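Local coordinates for precorrin-8x Methyl Mutase (PDB 1V9C), which probably catalyses the methyl-shifting isomerisation of precorrin-8X, a step in the biosynthesis of adenosylcobalamin, at residues P27-V32 against T49-G54; V33-H38 against L197-R202; A58-I63 against R202-G207; R171-M174 against P179-V182. All blocks are in the same frame, centred on the assembly; numbering follows the deposited sequence.

Interaction 1: P27-V32 against T49-G54; sequences PLEWPV and TRFSQG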
loop_
_atom_site.group_PDB
_atom_site.type_symbol
_atom_site.label_atom_id
_atom_site.label_comp_id
_atom_site.label_asym_id
_atom_site.label_seq_id
_atom_site.Cartn_x
_atom_site.Cartn_y
_atom_site.Cartn_z
ATOM N N PRO B 27 10.734 -23.702 3.963
ATOM C CA PRO B 27 10.249 -23.809 2.585
ATOM C C PRO B 27 8.894 -23.134 2.388
ATOM O O PRO B 27 8.597 -22.623 1.311
ATOM C CB PRO B 27 10.179 -25.319 2.364
ATOM C CG PRO B 27 11.299 -25.829 3.230
ATOM C CD PRO B 27 11.085 -25.034 4.490
ATOM N N LEU B 28 8.074 -23.140 3.430
ATOM C CA LEU B 28 6.753 -22.524 3.364
ATOM C C LEU B 28 6.791 -21.047 3.692
ATOM O O LEU B 28 5.944 -20.286 3.249
ATOM C CB LEU B 28 5.798 -23.194 4.342
ATOM C CG LEU B 28 5.239 -24.554 3.974
ATOM C CD1 LEU B 28 4.423 -25.054 5.156
ATOM C CD2 LEU B 28 4.389 -24.462 2.718
ATOM N N GLU B 29 7.778 -20.647 4.479
ATOM C CA GLU B 29 7.901 -19.265 4.883
ATOM C C GLU B 29 8.522 -18.381 3.817
ATOM O O GLU B 29 8.124 -17.229 3.654
ATOM C CB GLU B 29 8.737 -19.172 6.155
ATOM C CG GLU B 29 8.091 -19.778 7.391
ATOM C CD GLU B 29 9.078 -19.922 8.542
ATOM O OE1 GLU B 29 8.656 -20.315 9.653
ATOM O OE2 GLU B 29 10.279 -19.647 8.332
ATOM N N TRP B 30 9.497 -18.917 3.093
ATOM C CA TRP B 30 10.178 -18.134 2.081
ATOM C C TRP B 30 9.285 -17.459 1.039
ATOM O O TRP B 30 9.399 -16.263 0.837
ATOM C CB TRP B 30 11.247 -18.964 1.362
ATOM C CG TRP B 30 12.065 -18.121 0.399
ATOM C CD1 TRP B 30 12.242 -18.341 -0.944
ATOM C CD2 TRP B 30 12.729 -16.883 0.690
ATOM N NE1 TRP B 30 12.966 -17.309 -1.506
ATOM C CE2 TRP B 30 13.277 -16.402 -0.526
ATOM C CE3 TRP B 30 12.911 -16.132 1.853
ATOM C CZ2 TRP B 30 13.993 -15.202 -0.606
ATOM C CZ3 TRP B 30 13.630 -14.927 1.772
ATOM C CH2 TRP B 30 14.159 -14.478 0.550
ATOM N N PRO B 31 8.380 -18.212 0.386
ATOM C CA PRO B 31 7.505 -17.618 -0.626
ATOM C C PRO B 31 6.769 -16.391 -0.108
ATOM O O PRO B 31 6.401 -15.508 -0.871
ATOM C CB PRO B 31 6.551 -18.757 -0.976
ATOM C CG PRO B 31 7.356 -19.983 -0.685
ATOM C CD PRO B 31 8.008 -19.615 0.620
ATOM N N VAL B 32 6.554 -16.334 1.200
ATOM C CA VAL B 32 5.865 -15.194 1.781
ATOM C C VAL B 32 6.800 -13.991 1.853
ATOM O O VAL B 32 6.424 -12.878 1.485
ATOM C CB VAL B 32 5.347 -15.547 3.190
ATOM C CG1 VAL B 32 4.802 -14.314 3.887
ATOM C CG2 VAL B 32 4.278 -16.627 3.075
ATOM N N THR B 49 11.189 -9.927 8.852
ATOM C CA THR B 49 10.038 -10.806 8.904
ATOM C C THR B 49 10.213 -12.024 9.789
ATOM O O THR B 49 11.135 -12.810 9.606
ATOM C CB THR B 49 9.637 -11.244 7.492
ATOM O OG1 THR B 49 9.450 -10.080 6.682
ATOM C CG2 THR B 49 8.350 -12.033 7.532
ATOM N N ARG B 50 9.298 -12.179 10.738
ATOM C CA ARG B 50 9.343 -13.290 11.671
ATOM C C ARG B 50 8.026 -14.054 11.708
ATOM O O ARG B 50 6.943 -13.461 11.703
ATOM C CB ARG B 50 9.687 -12.769 13.071
ATOM C CG ARG B 50 10.175 -13.847 14.013
ATOM C CD ARG B 50 11.261 -13.318 14.931
ATOM N NE ARG B 50 10.841 -13.278 16.328
ATOM C CZ ARG B 50 11.610 -12.847 17.321
ATOM N NH1 ARG B 50 12.840 -12.419 17.065
ATOM N NH2 ARG B 50 11.154 -12.843 18.568
ATOM N N PHE B 51 8.119 -15.377 11.733
ATOM C CA PHE B 51 6.926 -16.209 11.770
ATOM C C PHE B 51 6.798 -16.941 13.101
ATOM O O PHE B 51 7.773 -17.109 13.821
ATOM C CB PHE B 51 6.967 -17.255 10.656
ATOM C CG PHE B 51 7.033 -16.680 9.283
ATOM C CD1 PHE B 51 8.205 -16.106 8.813
ATOM C CD2 PHE B 51 5.916 -16.716 8.449
ATOM C CE1 PHE B 51 8.267 -15.580 7.528
ATOM C CE2 PHE B 51 5.970 -16.190 7.162
ATOM C CZ PHE B 51 7.149 -15.623 6.704
ATOM N N SER B 52 5.590 -17.366 13.430
ATOM C CA SER B 52 5.397 -18.132 14.649
ATOM C C SER B 52 5.287 -19.567 14.158
ATOM O O SER B 52 4.989 -19.805 12.981
ATOM C CB SER B 52 4.106 -17.741 15.362
ATOM O OG SER B 52 2.974 -18.265 14.691
ATOM N N GLN B 53 5.532 -20.515 15.054
ATOM C CA GLN B 53 5.456 -21.932 14.729
ATOM C C GLN B 53 4.093 -22.279 14.125
ATOM O O GLN B 53 3.055 -21.964 14.707
ATOM C CB GLN B 53 5.686 -22.748 16.002
ATOM C CG GLN B 53 5.733 -24.252 15.808
ATOM C CD GLN B 53 5.949 -24.980 17.119
ATOM O OE1 GLN B 53 6.950 -24.758 17.808
ATOM N NE2 GLN B 53 5.010 -25.853 17.476
ATOM N N GLY B 54 4.107 -22.909 12.952
ATOM C CA GLY B 54 2.871 -23.295 12.282
ATOM C C GLY B 54 2.024 -22.197 11.641
ATOM O O GLY B 54 0.915 -22.473 11.182
#
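The carbonyl oxygen of Glu29 accepts the backbone N-H of Val32 (Val32 N to Glu29 O 3.0 Å) and packs 3.6 Å from Phe51 CZ, at the far end of the aromatic ring. From the same residue the side chain runs back over that ring. With CG anti to its own carbonyl carbon (chi1 -67°) and the chain extended beyond it, Glu29 and Phe51 run antiparallel alongside each other, the methylenes first and the carboxylate after them. Glu29 CG sits almost squarely above the ring, 3.8 Å from the centroid of Phe51, a CH-pi contact only 12° off the ring normal. The carboxylate continues the layer, its plane 9° from that of the ring, and Glu29 OE1 comes within 3.6 Å of Phe51 CB. Val32 approaches differently, at the edge of the ring and near its plane, where Val32 CG1 is 3.9 Å from Phe51 CZ. Phe51 is thus covered on one face by a glutamate and met at its rim by a branched aliphatic side chain from helix 30-40. Val33 of that helix and Val56 of helix 55-65 also touch Phe51, so the ring lies between strand 49-51, outermost in the sheet of this chain, and helices 30-40 and 55-65. No hydrogen bond crosses between 27-32 and 49-54. Glu29 OE2 instead accepts the backbone N-H of Ser26, a bond likely to steady the carboxylate, and the ring is held by dispersion and CH-pi contact, with the carboxylate stacked nearly parallel over the CB end of the ring.

Interaction 2: V33-H38 against L197-R202; sequences VRRMIH and LHALIR. With SO4 (sulfate ion), chain F; SO4 (sulfate ion), chain E.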
loop_
_atom_site.group_PDB
_atom_site.type_symbol
_atom_site.label_atom_id
_atom_site.label_comp_id
_atom_site.label_asym_id
_atom_site.label_seq_id
_atom_site.Cartn_x
_atom_site.Cartn_y
_atom_site.Cartn_z
ATOM N N VAL B 33 8.029 -14.228 2.307
ATOM C CA VAL B 33 9.003 -13.152 2.456
ATOM C C VAL B 33 9.425 -12.594 1.108
ATOM O O VAL B 33 9.619 -11.389 0.966
ATOM C CB VAL B 33 10.264 -13.617 3.235
ATOM C CG1 VAL B 33 11.215 -12.458 3.420
ATOM C CG2 VAL B 33 9.864 -14.172 4.615
ATOM N N ARG B 34 9.558 -13.486 0.134
ATOM C CA ARG B 34 9.936 -13.137 -1.225
ATOM C C ARG B 34 8.900 -12.164 -1.782
ATOM O O ARG B 34 9.246 -11.111 -2.309
ATOM C CB ARG B 34 9.971 -14.402 -2.093
ATOM C CG ARG B 34 10.374 -14.166 -3.539
ATOM C CD ARG B 34 9.826 -15.254 -4.458
ATOM N NE ARG B 34 10.464 -16.556 -4.301
ATOM C CZ ARG B 34 9.809 -17.715 -4.335
ATOM N NH1 ARG B 34 8.492 -17.728 -4.510
ATOM N NH2 ARG B 34 10.469 -18.862 -4.222
ATOM N N ARG B 35 7.626 -12.529 -1.643
ATOM C CA ARG B 35 6.523 -11.712 -2.128
ATOM C C ARG B 35 6.499 -10.333 -1.471
ATOM O O ARG B 35 6.263 -9.328 -2.122
ATOM C CB ARG B 35 5.201 -12.439 -1.885
ATOM C CG ARG B 35 4.052 -11.800 -2.592
ATOM C CD ARG B 35 3.346 -12.809 -3.443
ATOM N NE ARG B 35 2.474 -12.169 -4.419
ATOM C CZ ARG B 35 1.867 -12.820 -5.404
ATOM N NH1 ARG B 35 2.037 -14.128 -5.539
ATOM N NH2 ARG B 35 1.102 -12.163 -6.257
ATOM N N MET B 36 6.777 -10.288 -0.174
ATOM C CA MET B 36 6.784 -9.026 0.536
ATOM C C MET B 36 7.915 -8.123 0.041
ATOM O O MET B 36 7.745 -6.905 -0.020
ATOM C CB MET B 36 6.922 -9.277 2.038
ATOM C CG MET B 36 5.818 -10.141 2.592
ATOM S SD MET B 36 6.095 -10.780 4.247
ATOM C CE MET B 36 6.268 -9.280 5.170
ATOM N N ILE B 37 9.060 -8.729 -0.304
ATOM C CA ILE B 37 10.230 -7.989 -0.801
ATOM C C ILE B 37 9.939 -7.538 -2.239
ATOM O O ILE B 37 10.249 -6.431 -2.632
ATOM C CB ILE B 37 11.512 -8.884 -0.816
ATOM C CG1 ILE B 37 11.888 -9.281 0.620
ATOM C CG2 ILE B 37 12.648 -8.147 -1.512
ATOM C CD1 ILE B 37 13.176 -10.068 0.745
ATOM N N HIS B 38 9.342 -8.431 -3.016
ATOM C CA HIS B 38 8.981 -8.119 -4.381
ATOM C C HIS B 38 8.056 -6.893 -4.392
ATOM O O HIS B 38 8.251 -5.964 -5.168
ATOM C CB HIS B 38 8.280 -9.311 -5.005
ATOM C CG HIS B 38 7.819 -9.063 -6.405
ATOM N ND1 HIS B 38 6.503 -8.801 -6.719
ATOM C CD2 HIS B 38 8.505 -9.011 -7.573
ATOM C CE1 HIS B 38 6.399 -8.597 -8.020
ATOM N NE2 HIS B 38 7.598 -8.718 -8.560
ATOM N N LEU B 197 -0.734 -12.033 2.048
ATOM C CA LEU B 197 -1.980 -12.755 1.792
ATOM C C LEU B 197 -1.920 -13.371 0.391
ATOM O O LEU B 197 -2.223 -14.543 0.224
ATOM C CB LEU B 197 -3.195 -11.819 1.919
ATOM C CG LEU B 197 -3.529 -11.457 3.376
ATOM C CD1 LEU B 197 -4.516 -10.305 3.491
ATOM C CD2 LEU B 197 -4.102 -12.705 4.025
ATOM N N HIS B 198 -1.516 -12.595 -0.617
ATOM C CA HIS B 198 -1.428 -13.164 -1.950
ATOM C C HIS B 198 -0.498 -14.371 -1.952
ATOM O O HIS B 198 -0.771 -15.367 -2.609
ATOM C CB HIS B 198 -0.968 -12.113 -2.954
ATOM C CG HIS B 198 -2.061 -11.184 -3.389
ATOM N ND1 HIS B 198 -1.824 -9.896 -3.816
ATOM C CD2 HIS B 198 -3.403 -11.359 -3.454
ATOM C CE1 HIS B 198 -2.968 -9.313 -4.120
ATOM N NE2 HIS B 198 -3.943 -10.178 -3.906
ATOM N N ALA B 199 0.582 -14.301 -1.182
ATOM C CA ALA B 199 1.515 -15.417 -1.126
ATOM C C ALA B 199 0.841 -16.620 -0.488
ATOM O O ALA B 199 1.047 -17.746 -0.923
ATOM C CB ALA B 199 2.756 -15.037 -0.336
ATOM N N LEU B 200 0.034 -16.382 0.540
ATOM C CA LEU B 200 -0.648 -17.480 1.214
ATOM C C LEU B 200 -1.639 -18.152 0.294
ATOM O O LEU B 200 -1.710 -19.376 0.251
ATOM C CB LEU B 200 -1.345 -16.993 2.486
ATOM C CG LEU B 200 -0.331 -16.633 3.580
ATOM C CD1 LEU B 200 -1.032 -16.109 4.826
ATOM C CD2 LEU B 200 0.504 -17.858 3.884
ATOM N N ILE B 201 -2.395 -17.350 -0.451
ATOM C CA ILE B 201 -3.365 -17.891 -1.379
ATOM C C ILE B 201 -2.699 -18.740 -2.458
ATOM O O ILE B 201 -3.156 -19.846 -2.744
ATOM C CB ILE B 201 -4.171 -16.779 -2.056
ATOM C CG1 ILE B 201 -5.132 -16.150 -1.043
ATOM C CG2 ILE B 201 -4.926 -17.341 -3.252
ATOM C CD1 ILE B 201 -5.967 -14.998 -1.600
ATOM N N ARG B 202 -1.624 -18.224 -3.052
ATOM C CA ARG B 202 -0.916 -18.956 -4.103
ATOM C C ARG B 202 -0.349 -20.285 -3.594
ATOM O O ARG B 202 -0.372 -21.277 -4.307
ATOM C CB ARG B 202 0.220 -18.108 -4.674
ATOM C CG ARG B 202 1.067 -18.817 -5.722
ATOM C CD ARG B 202 0.267 -19.066 -6.988
ATOM N NE ARG B 202 1.054 -19.740 -8.019
ATOM C CZ ARG B 202 2.154 -19.243 -8.585
ATOM N NH1 ARG B 202 2.619 -18.053 -8.229
ATOM N NH2 ARG B 202 2.790 -19.942 -9.514
HETATM S S SO4 F . -0.029 -15.205 -8.182
HETATM O O1 SO4 F . -0.659 -14.232 -7.277
HETATM O O2 SO4 F . -1.017 -16.217 -8.598
HETATM O O3 SO4 F . 1.096 -15.854 -7.489
HETATM O O4 SO4 F . 0.483 -14.504 -9.371
HETATM S S SO4 E . 1.438 -8.598 -4.924
HETATM O O1 SO4 E . 0.312 -7.839 -4.345
HETATM O O2 SO4 E . 0.975 -9.433 -6.042
HETATM O O3 SO4 E . 2.002 -9.474 -3.889
HETATM O O4 SO4 E . 2.464 -7.654 -5.405
#
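Arg35 carries two sulfate ions at once on the edge of its guanidinium group, while His198 CB covers one face of that group, 3.7 Å from Arg35 NE. The setting is a crossing of two helices that flank the doubly wound sheet: the axes of 33-38 and 197-202 approach to 9.1 Å and run mostly antiparallel, 139° apart. At the crossing Ala199 presents only a methyl group, and Arg35 CD passes 3.9 Å from Ala199 CB. With CG anti to the backbone N (chi1 -169°) and a bend at chi2, the Arg35 chain reaches over helix 190-205 to the anions. The sulfate of chain E is held side-on, Arg35 NE giving a bond to O3 and Arg35 NH2 a nearly straight one (2.7 Å) to O2. The sulfate of chain F is held at the end of the group, with Arg35 NH1 to its O3 at 2.8 Å and NH2 to its O1, so that NH2 bridges both ions. His198 ND1 adds a hydrogen bond to O1 of the chain E sulfate, with NE2 accepting from Asn81 N, which would help fix the ring's rotation. An alanine in place of Arg35 would probably strip both ions of their shared ligand and uncover the His198 methylene. The sulfates probably come from the crystallisation liquor; the gathering of Arg35 and Arg202 with His198 is consistent with a pocket for anions, perhaps carboxylates such as those of a precorrin. The chain F sulfate has a further ligand: Arg202 NH1 reaches the same O3 over 2.8 Å at a bent 136°.

Interaction 3: A58-I63 against R202-G207; sequences AGLKAI and RLAADG. With SO4 (sulfate ion), chain F.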
loop_
_atom_site.group_PDB
_atom_site.type_symbol
_atom_site.label_atom_id
_atom_site.label_comp_id
_atom_site.label_asym_id
_atom_site.label_seq_id
_atom_site.Cartn_x
_atom_site.Cartn_y
_atom_site.Cartn_z
ATOM N N ALA B 58 -1.134 -22.721 9.167
ATOM C CA ALA B 58 -2.386 -22.262 9.755
ATOM C C ALA B 58 -3.091 -21.352 8.745
ATOM O O ALA B 58 -4.319 -21.317 8.667
ATOM C CB ALA B 58 -2.106 -21.507 11.046
ATOM N N GLY B 59 -2.296 -20.619 7.970
ATOM C CA GLY B 59 -2.858 -19.726 6.977
ATOM C C GLY B 59 -3.458 -20.447 5.786
ATOM O O GLY B 59 -4.561 -20.121 5.356
ATOM N N LEU B 60 -2.740 -21.424 5.245
ATOM C CA LEU B 60 -3.243 -22.178 4.092
ATOM C C LEU B 60 -4.553 -22.870 4.449
ATOM O O LEU B 60 -5.538 -22.807 3.705
ATOM C CB LEU B 60 -2.220 -23.228 3.651
ATOM C CG LEU B 60 -0.763 -22.771 3.515
ATOM C CD1 LEU B 60 -0.005 -23.781 2.696
ATOM C CD2 LEU B 60 -0.699 -21.404 2.850
ATOM N N LYS B 61 -4.539 -23.539 5.595
ATOM C CA LYS B 61 -5.702 -24.248 6.102
ATOM C C LYS B 61 -6.913 -23.315 6.163
ATOM O O LYS B 61 -7.999 -23.663 5.694
ATOM C CB LYS B 61 -5.375 -24.813 7.490
ATOM C CG LYS B 61 -6.557 -24.959 8.438
ATOM C CD LYS B 61 -7.471 -26.133 8.095
ATOM C CE LYS B 61 -8.572 -26.269 9.147
ATOM N NZ LYS B 61 -9.410 -27.484 8.962
ATOM N N ALA B 62 -6.725 -22.125 6.729
ATOM C CA ALA B 62 -7.825 -21.173 6.829
ATOM C C ALA B 62 -8.248 -20.728 5.437
ATOM O O ALA B 62 -9.439 -20.644 5.126
ATOM C CB ALA B 62 -7.405 -19.981 7.658
ATOM N N ILE B 63 -7.269 -20.441 4.591
ATOM C CA ILE B 63 -7.571 -20.021 3.232
ATOM C C ILE B 63 -8.481 -21.055 2.570
ATOM O O ILE B 63 -9.525 -20.718 2.018
ATOM C CB ILE B 63 -6.284 -19.878 2.404
ATOM C CG1 ILE B 63 -5.481 -18.679 2.896
ATOM C CG2 ILE B 63 -6.619 -19.716 0.952
ATOM C CD1 ILE B 63 -4.081 -18.657 2.362
ATOM N N ARG B 202 -1.624 -18.224 -3.052
ATOM C CA ARG B 202 -0.916 -18.956 -4.103
ATOM C C ARG B 202 -0.349 -20.285 -3.594
ATOM O O ARG B 202 -0.372 -21.277 -4.307
ATOM C CB ARG B 202 0.220 -18.108 -4.674
ATOM C CG ARG B 202 1.067 -18.817 -5.722
ATOM C CD ARG B 202 0.267 -19.066 -6.988
ATOM N NE ARG B 202 1.054 -19.740 -8.019
ATOM C CZ ARG B 202 2.154 -19.243 -8.585
ATOM N NH1 ARG B 202 2.619 -18.053 -8.229
ATOM N NH2 ARG B 202 2.790 -19.942 -9.514
ATOM N N LEU B 203 0.171 -20.294 -2.369
ATOM C CA LEU B 203 0.728 -21.515 -1.788
ATOM C C LEU B 203 -0.401 -22.508 -1.575
ATOM O O LEU B 203 -0.241 -23.700 -1.798
ATOM C CB LEU B 203 1.391 -21.227 -0.434
ATOM C CG LEU B 203 2.874 -20.865 -0.366
ATOM C CD1 LEU B 203 3.214 -20.371 1.037
ATOM C CD2 LEU B 203 3.711 -22.078 -0.727
ATOM N N ALA B 204 -1.544 -22.001 -1.136
ATOM C CA ALA B 204 -2.698 -22.835 -0.880
ATOM C C ALA B 204 -3.203 -23.429 -2.182
ATOM O O ALA B 204 -3.458 -24.628 -2.269
ATOM C CB ALA B 204 -3.775 -22.016 -0.224
ATOM N N ALA B 205 -3.348 -22.578 -3.194
ATOM C CA ALA B 205 -3.813 -23.015 -4.502
ATOM C C ALA B 205 -2.915 -24.142 -5.016
ATOM O O ALA B 205 -3.386 -25.100 -5.628
ATOM C CB ALA B 205 -3.792 -21.845 -5.470
ATOM N N ASP B 206 -1.622 -24.016 -4.752
ATOM C CA ASP B 206 -0.638 -25.007 -5.167
ATOM C C ASP B 206 -0.468 -26.091 -4.097
ATOM O O ASP B 206 0.560 -26.770 -4.030
ATOM C CB ASP B 206 0.703 -24.316 -5.448
ATOM C CG ASP B 206 0.610 -23.311 -6.592
ATOM O OD1 ASP B 206 -0.487 -23.191 -7.187
ATOM O OD2 ASP B 206 1.626 -22.644 -6.900
ATOM N N GLY B 207 -1.493 -26.236 -3.266
ATOM C CA GLY B 207 -1.472 -27.229 -2.213
ATOM C C GLY B 207 -0.208 -27.279 -1.378
ATOM O O GLY B 207 0.313 -28.359 -1.112
HETATM S S SO4 F . -0.029 -15.205 -8.182
HETATM O O1 SO4 F . -0.659 -14.232 -7.277
HETATM O O2 SO4 F . -1.017 -16.217 -8.598
HETATM O O3 SO4 F . 1.096 -15.854 -7.489
HETATM O O4 SO4 F . 0.483 -14.504 -9.371
#
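Leu60 has its CG anti to its carbonyl carbon (chi1 -47°), and Ile63, one helical turn on, has CG1 placed likewise (chi1 -70°), which sends its CG2 branch anti to the backbone N; both residues then meet the end of helix 190-205. Leu60 CD2 lies 3.9 Å from Leu203 CB, the two leucines crossing at a slant. Ile63 CG2 rests 3.8 Å from Ala204 CB. This small residue lets the backbones come together, its CA only 5.0 Å from the CA of Leu60. All four side chains are buried, and the contact is wholly apolar. Just beyond it the helix stops in a Schellman motif with Gly207, at positive phi, as its C-prime residue; Gly207 N reaches Ala204 O at 2.7 Å. Away from the apolar contact, Arg202 NE forms a salt bridge with Asp206 OD2 at 3.2 Å. Thr211 also bonds that oxygen, so the carboxylate ties the last turn to the C-terminal tail. Phe88 of helix 82-88 packs on both Ile63 and Ala204, and Ile63 also reaches Ile130 of strand 130-133, placing the joint between helices 55-65 and 190-205 beside the central sheet.

Interaction 4: R171-M174 against P179-V182; sequences RALM and PWIV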
loop_
_atom_site.group_PDB
_atom_site.type_symbol
_atom_site.label_atom_id
_atom_site.label_comp_id
_atom_site.label_asym_id
_atom_site.label_seq_id
_atom_site.Cartn_x
_atom_site.Cartn_y
_atom_site.Cartn_z
ATOM N N ARG B 171 4.891 -6.588 19.849
ATOM C CA ARG B 171 5.314 -7.410 20.981
ATOM C C ARG B 171 4.074 -8.079 21.576
ATOM O O ARG B 171 4.057 -9.285 21.812
ATOM C CB ARG B 171 5.998 -6.549 22.040
ATOM C CG ARG B 171 7.478 -6.849 22.218
ATOM C CD ARG B 171 8.158 -5.777 23.068
ATOM N NE ARG B 171 8.284 -4.507 22.352
ATOM C CZ ARG B 171 8.603 -3.350 22.926
ATOM N NH1 ARG B 171 8.828 -3.288 24.230
ATOM N NH2 ARG B 171 8.704 -2.252 22.191
ATOM N N ALA B 172 3.025 -7.300 21.798
ATOM C CA ALA B 172 1.800 -7.853 22.352
ATOM C C ALA B 172 1.285 -9.006 21.493
ATOM O O ALA B 172 0.555 -9.879 21.983
ATOM C CB ALA B 172 0.748 -6.783 22.448
ATOM N N LEU B 173 1.656 -9.013 20.215
ATOM C CA LEU B 173 1.209 -10.073 19.317
ATOM C C LEU B 173 2.156 -11.278 19.333
ATOM O O LEU B 173 1.719 -12.430 19.355
ATOM C CB LEU B 173 1.085 -9.532 17.889
ATOM C CG LEU B 173 0.749 -10.558 16.802
ATOM C CD1 LEU B 173 -0.636 -11.151 17.073
ATOM C CD2 LEU B 173 0.784 -9.889 15.434
ATOM N N MET B 174 3.454 -11.002 19.324
ATOM C CA MET B 174 4.469 -12.054 19.322
ATOM C C MET B 174 4.615 -12.858 20.619
ATOM O O MET B 174 5.478 -13.731 20.708
ATOM C CB MET B 174 5.820 -11.460 18.970
ATOM C CG MET B 174 5.930 -10.978 17.554
ATOM S SD MET B 174 7.550 -10.303 17.311
ATOM C CE MET B 174 7.350 -8.712 18.089
ATOM N N PRO B 179 -1.366 -18.141 16.006
ATOM C CA PRO B 179 -0.251 -18.061 15.063
ATOM C C PRO B 179 -0.158 -16.664 14.454
ATOM O O PRO B 179 -1.154 -15.955 14.343
ATOM C CB PRO B 179 -0.579 -19.154 14.050
ATOM C CG PRO B 179 -2.058 -19.194 14.067
ATOM C CD PRO B 179 -2.427 -19.030 15.512
ATOM N N TRP B 180 1.043 -16.251 14.083
ATOM C CA TRP B 180 1.179 -14.928 13.510
ATOM C C TRP B 180 2.404 -14.773 12.626
ATOM O O TRP B 180 3.280 -15.640 12.593
ATOM C CB TRP B 180 1.248 -13.896 14.632
ATOM C CG TRP B 180 2.214 -14.306 15.711
ATOM C CD1 TRP B 180 1.906 -14.882 16.912
ATOM C CD2 TRP B 180 3.645 -14.213 15.667
ATOM N NE1 TRP B 180 3.054 -15.151 17.619
ATOM C CE2 TRP B 180 4.136 -14.751 16.883
ATOM C CE3 TRP B 180 4.560 -13.726 14.725
ATOM C CZ2 TRP B 180 5.503 -14.820 17.176
ATOM C CZ3 TRP B 180 5.919 -13.796 15.015
ATOM C CH2 TRP B 180 6.376 -14.336 16.234
ATOM N N ILE B 181 2.430 -13.650 11.916
ATOM C CA ILE B 181 3.532 -13.266 11.043
ATOM C C ILE B 181 3.662 -11.777 11.299
ATOM O O ILE B 181 2.677 -11.025 11.224
ATOM C CB ILE B 181 3.234 -13.471 9.568
ATOM C CG1 ILE B 181 2.838 -14.925 9.303
ATOM C CG2 ILE B 181 4.473 -13.081 8.752
ATOM C CD1 ILE B 181 2.600 -15.224 7.850
ATOM N N VAL B 182 4.882 -11.362 11.607
ATOM C CA VAL B 182 5.159 -9.991 11.948
ATOM C C VAL B 182 6.345 -9.400 11.195
ATOM O O VAL B 182 7.259 -10.120 10.803
ATOM C CB VAL B 182 5.429 -9.903 13.486
ATOM C CG1 VAL B 182 6.170 -8.641 13.832
ATOM C CG2 VAL B 182 4.111 -9.932 14.248
#
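Leu173 and Val182 pack closely in the buried part of this contact, Leu173 CD2 and Val182 CG2 3.5 Å apart. Trp180 stands beside them, with Leu173 CG 4.0 Å from Trp180 CB. Trp180 CG occupies the crowded position between the backbone N and the carbonyl carbon (chi1 47°), which turns one indole face to Leu173 and Met174. Over that face lie the Leu173 carbonyl and the Met174 main chain: Leu173 O is 3.5 Å from Trp180 CD1, yet its approach to the indole N-H is too poorly angled for a hydrogen bond. Met174 crosses the indole at about a right angle, its CG 3.8 Å from the centroid of the six-membered ring of Trp180 and 17° off the normal, a CH-pi contact. Farther out the packing is looser. Met174 is partly exposed, and its sulfur meets the ring only obliquely, Met174 SD being 4.9 Å from the centroid of that Trp180 ring; this is still a Met-aromatic contact. The same sulfur lies 4.1 Å from Val182 CG1. A serine in place of Trp180 would probably open a gap beside Leu173 and Met174 and leave the Met174 side chain freer to turn, with Val182 but no aromatic face to rest on. The contact closes the return of a beta-alpha-beta crossover, in which strand 155-158 leads through helix 166-174 to strand 180-183. That last strand lies between its parallel neighbour 155-158 and antiparallel strand 49-51, while Leu140 of helix 137-147 packs on Leu173 from the helical layer.

In the fold
Interactions 1 and 2 share helix 30-40 and have centres about 10 Å apart; Val33 CG2 touches Phe51 CE1 at 3.6 Å, joining them directly. Interactions 2 and 3 share helix 190-205, with centres about 12 Å apart; both include Arg202, a ligand of the chain F sulfate, although the apolar contact of interaction 3 does not itself involve that residue. Interactions 1 and 4 meet through the sheet, where strands 49-51 and 180-183 are neighbours and Ser52 OG lies 2.9 Å from Trp180 N. Interaction 4 lies apart from the sulfate-binding contact, its centre about 18 Å from that of interaction 2 and the nearest atoms about 5 Å apart.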